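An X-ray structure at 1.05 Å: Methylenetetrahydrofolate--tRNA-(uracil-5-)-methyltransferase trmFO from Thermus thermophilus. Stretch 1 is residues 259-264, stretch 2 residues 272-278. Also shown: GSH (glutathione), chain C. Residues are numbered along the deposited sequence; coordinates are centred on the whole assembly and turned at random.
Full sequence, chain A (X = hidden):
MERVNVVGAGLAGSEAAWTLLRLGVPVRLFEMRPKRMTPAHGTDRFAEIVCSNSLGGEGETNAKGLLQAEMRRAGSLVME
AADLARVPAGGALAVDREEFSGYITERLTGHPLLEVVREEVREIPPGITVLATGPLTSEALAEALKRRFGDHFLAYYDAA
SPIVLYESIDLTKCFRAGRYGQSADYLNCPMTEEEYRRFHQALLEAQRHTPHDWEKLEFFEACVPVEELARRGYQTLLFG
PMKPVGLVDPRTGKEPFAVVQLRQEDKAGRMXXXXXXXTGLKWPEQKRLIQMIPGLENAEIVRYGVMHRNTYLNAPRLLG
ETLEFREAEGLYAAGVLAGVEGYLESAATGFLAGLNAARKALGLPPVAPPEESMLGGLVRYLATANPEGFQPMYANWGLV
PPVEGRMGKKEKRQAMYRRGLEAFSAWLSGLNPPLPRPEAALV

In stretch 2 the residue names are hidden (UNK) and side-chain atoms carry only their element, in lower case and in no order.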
# COMPACT_ATOMS: atom_id res chain seq x y z
N VAL A 259 7.24 -3.31 -27.50
CA VAL A 259 7.21 -4.23 -26.38
C VAL A 259 6.50 -3.60 -25.20
O VAL A 259 6.40 -2.38 -25.10
CB VAL A 259 8.62 -4.64 -25.90
CG1 VAL A 259 9.43 -5.23 -27.04
CG2 VAL A 259 9.33 -3.47 -25.25
N VAL A 260 5.99 -4.44 -24.32
CA VAL A 260 5.71 -4.05 -22.95
C VAL A 260 6.73 -4.76 -22.09
O VAL A 260 6.92 -5.98 -22.20
CB VAL A 260 4.28 -4.42 -22.53
CG1 VAL A 260 4.08 -4.16 -21.04
CG2 VAL A 260 3.27 -3.64 -23.36
N GLN A 261 7.43 -4.01 -21.24
CA GLN A 261 8.40 -4.60 -20.35
C GLN A 261 7.81 -4.80 -18.97
O GLN A 261 6.99 -4.00 -18.52
CB GLN A 261 9.61 -3.69 -20.20
CG GLN A 261 10.40 -3.49 -21.45
CD GLN A 261 11.74 -2.88 -21.16
OE1 GLN A 261 11.82 -1.77 -20.62
NE2 GLN A 261 12.80 -3.60 -21.48
N LEU A 262 8.24 -5.86 -18.29
CA LEU A 262 7.86 -6.09 -16.91
C LEU A 262 9.11 -6.22 -16.06
O LEU A 262 10.13 -6.75 -16.50
CB LEU A 262 7.00 -7.34 -16.75
CG LEU A 262 5.61 -7.22 -17.37
CD1 LEU A 262 5.63 -7.68 -18.80
CD2 LEU A 262 4.60 -8.03 -16.56
N ARG A 263 9.03 -5.71 -14.83
CA ARG A 263 10.17 -5.80 -13.92
C ARG A 263 9.74 -6.41 -12.59
O ARG A 263 8.61 -6.25 -12.15
CB ARG A 263 10.82 -4.44 -13.70
CG ARG A 263 10.09 -3.54 -12.74
CD ARG A 263 10.95 -2.35 -12.35
NE ARG A 263 10.49 -1.85 -11.07
CZ ARG A 263 11.05 -0.85 -10.39
NH1 ARG A 263 12.10 -0.19 -10.86
NH2 ARG A 263 10.52 -0.51 -9.22
N GLN A 264 10.68 -7.10 -11.96
CA GLN A 264 10.42 -7.74 -10.68
C GLN A 264 10.34 -6.70 -9.56
O GLN A 264 11.23 -5.86 -9.42
CB GLN A 264 11.52 -8.76 -10.40
CG GLN A 264 11.32 -9.52 -9.11
CD GLN A 264 12.36 -10.59 -8.89
OE1 GLN A 264 12.62 -10.99 -7.75
NE2 GLN A 264 12.98 -11.06 -9.97
N UNK A 272 5.33 -8.65 -10.68
CA UNK A 272 6.03 -7.96 -11.75
C UNK A 272 5.20 -6.80 -12.27
O UNK A 272 4.02 -6.97 -12.60
n UNK A 272 8.55 -11.55 -11.44
c UNK A 272 7.43 -9.93 -12.51
c UNK A 272 9.37 -9.43 -14.16
c UNK A 272 11.29 -10.85 -13.79
c UNK A 272 7.37 -10.85 -11.50
c UNK A 272 8.72 -10.07 -13.11
c UNK A 272 10.68 -11.50 -12.74
c UNK A 272 6.36 -8.94 -12.89
c UNK A 272 10.65 -9.83 -14.49
c UNK A 272 9.39 -11.10 -12.41
N UNK A 273 5.80 -5.61 -12.32
CA UNK A 273 5.07 -4.44 -12.79
C UNK A 273 5.31 -4.18 -14.27
O UNK A 273 6.35 -4.54 -14.81
o UNK A 273 6.78 -2.79 -12.30
c UNK A 273 5.46 -3.19 -11.99
N UNK A 274 4.33 -3.55 -14.91
CA UNK A 274 4.49 -3.08 -16.27
C UNK A 274 5.26 -1.76 -16.27
O UNK A 274 4.79 -0.76 -15.73
c UNK A 274 3.13 -2.86 -16.93
c UNK A 274 2.04 -5.06 -16.34
c UNK A 274 1.19 -3.70 -18.25
c UNK A 274 2.42 -4.11 -17.46
N UNK A 275 6.44 -1.77 -16.87
CA UNK A 275 7.35 -0.63 -16.77
C UNK A 275 6.85 0.55 -17.59
O UNK A 275 6.59 0.42 -18.78
c UNK A 275 9.70 0.17 -17.22
c UNK A 275 9.31 -2.16 -16.36
c UNK A 275 8.77 -1.03 -17.24
N UNK A 276 6.71 1.70 -16.95
CA UNK A 276 6.29 2.90 -17.65
C UNK A 276 4.80 2.97 -17.94
O UNK A 276 4.37 3.75 -18.79
N UNK A 277 4.01 2.17 -17.22
CA UNK A 277 2.57 2.12 -17.42
C UNK A 277 1.77 2.78 -16.31
O UNK A 277 0.67 2.36 -15.96
c UNK A 277 2.16 0.36 -19.18
c UNK A 277 3.43 -0.17 -21.17
c UNK A 277 3.37 0.09 -19.80
c UNK A 277 1.07 0.14 -21.32
c UNK A 277 2.27 -0.15 -21.92
c UNK A 277 1.02 0.39 -19.96
c UNK A 277 2.10 0.69 -17.72
N UNK A 278 2.33 3.85 -15.75
CA UNK A 278 1.58 4.69 -14.84
C UNK A 278 0.25 5.06 -15.49
O UNK A 278 0.19 5.37 -16.68
n UNK A 278 4.01 7.18 -17.63
o UNK A 278 4.57 5.56 -16.17
c UNK A 278 2.37 5.95 -14.48
c UNK A 278 2.64 6.90 -15.65
c UNK A 278 3.83 6.49 -16.51
N1 GSH C . 6.34 8.09 -7.24
CA1 GSH C . 7.78 8.03 -7.07
C1 GSH C . 8.46 9.37 -7.30
O11 GSH C . 7.67 10.50 -7.49
O12 GSH C . 9.61 9.49 -7.02
CB1 GSH C . 8.44 6.90 -7.85
CG1 GSH C . 8.77 7.15 -9.32
CD1 GSH C . 7.62 7.26 -10.31
OE1 GSH C . 6.48 7.36 -9.97
N2 GSH C . 7.96 7.20 -11.71
CA2 GSH C . 6.94 7.19 -12.71
C2 GSH C . 6.76 5.81 -13.34
O2 GSH C . 7.46 5.48 -14.24
CB2 GSH C . 7.29 8.26 -13.72
SG2 GSH C . 6.04 8.63 -14.98
N3 GSH C . 5.48 5.16 -13.15
CA3 GSH C . 5.19 3.94 -13.87
C3 GSH C . 5.90 2.71 -13.33
O31 GSH C . 6.27 1.83 -14.04
O32 GSH C . 6.34 2.80 -12.02
O HOH W 1 6.95 -1.22 -20.98

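Position 272 carries one carbon followed by fused five- and six-membered rings that hold eight carbons and one nitrogen, a double ring found in one standard side chain. One face of the ring system lies under the backbone N of Gln264, and CB of Gln264 sits 3.8 Å from the centroid of the six-membered ring, 16° off its normal, a CH-pi contact. The residue is Trp272. Its edge meets the strand as well, with CE3 3.6 Å from O of Leu262, and its indole nitrogen is satisfied elsewhere in the structure. No other residue of this stretch has more of its area covered by stretch 1.

Position 273 has one carbon and then one oxygen, unbranched. That oxygen lies 3.4 Å from CG of Arg263, the two side chains sharing the sheet face opposite the indole. The residue is Ser273. The backbone does the stronger work: N of Ser273 donates to O of Arg263 at 2.9 Å, and N of Arg263 returns a bond to O of Ser273, also at 2.9 Å. This is the hydrogen-bonded antiparallel pair of the ladder.

Position 274 shows four carbons, forked at the second, the pattern of leucine rather than isoleucine, which forks at its first. A carbon at the end of the fork lies 3.9 Å from CD2 of Leu262, and the carbon at the fork lies 3.9 Å from CG1 of Val260, so one short side chain packs against two aliphatic neighbours. This is Leu274, which returns to the face of Trp272 and has Leu262 as its non-hydrogen-bonded partner.

Position 275 has three carbons, the first carrying the other two. One of the two terminal carbons lies 3.8 Å from CB of Arg263. A fork at CB without oxygen identifies Val275, whose CA-to-CB bond points toward stretch 1. N of Val275 gives O of Gln261 a nearly straight hydrogen bond of 2.8 Å (171°). Water 1 accepts from N of Gln261 at 2.8 Å and also lies 2.8 Å from O of Val275, which it can serve as a donor.

Position 276 has no side-chain atoms and is Gly276. Its phi of 78° is a value that favours glycine, and it falls inside a type II turn that starts at Leu274. Stretch 1 is not touched here; instead N of Gly276 donates to O31 of the bound glutathione at 2.9 Å.

Position 277 has one carbon and then a ring of six carbons with no oxygen. A ring carbon reaches CG2 of Val260 at 3.9 Å. The residue is Phe277, and the turn ends here.

Position 278 has three carbons, the third bearing one oxygen and one nitrogen, an amide. It makes no contact with stretch 1. The residue is Gln278.

The rules divide cleanly. Backbone hydrogen bonds at Arg263 and Gln261 fix the antiparallel register; alternation sends Trp272 and Leu274 to the face of Leu262 and Gln264, and Ser273 to that of Arg263. A glycine-containing turn then redirects the chain, bringing Phe277 onto Val260.

Stretch 2 (272-278) WSLVGFQ
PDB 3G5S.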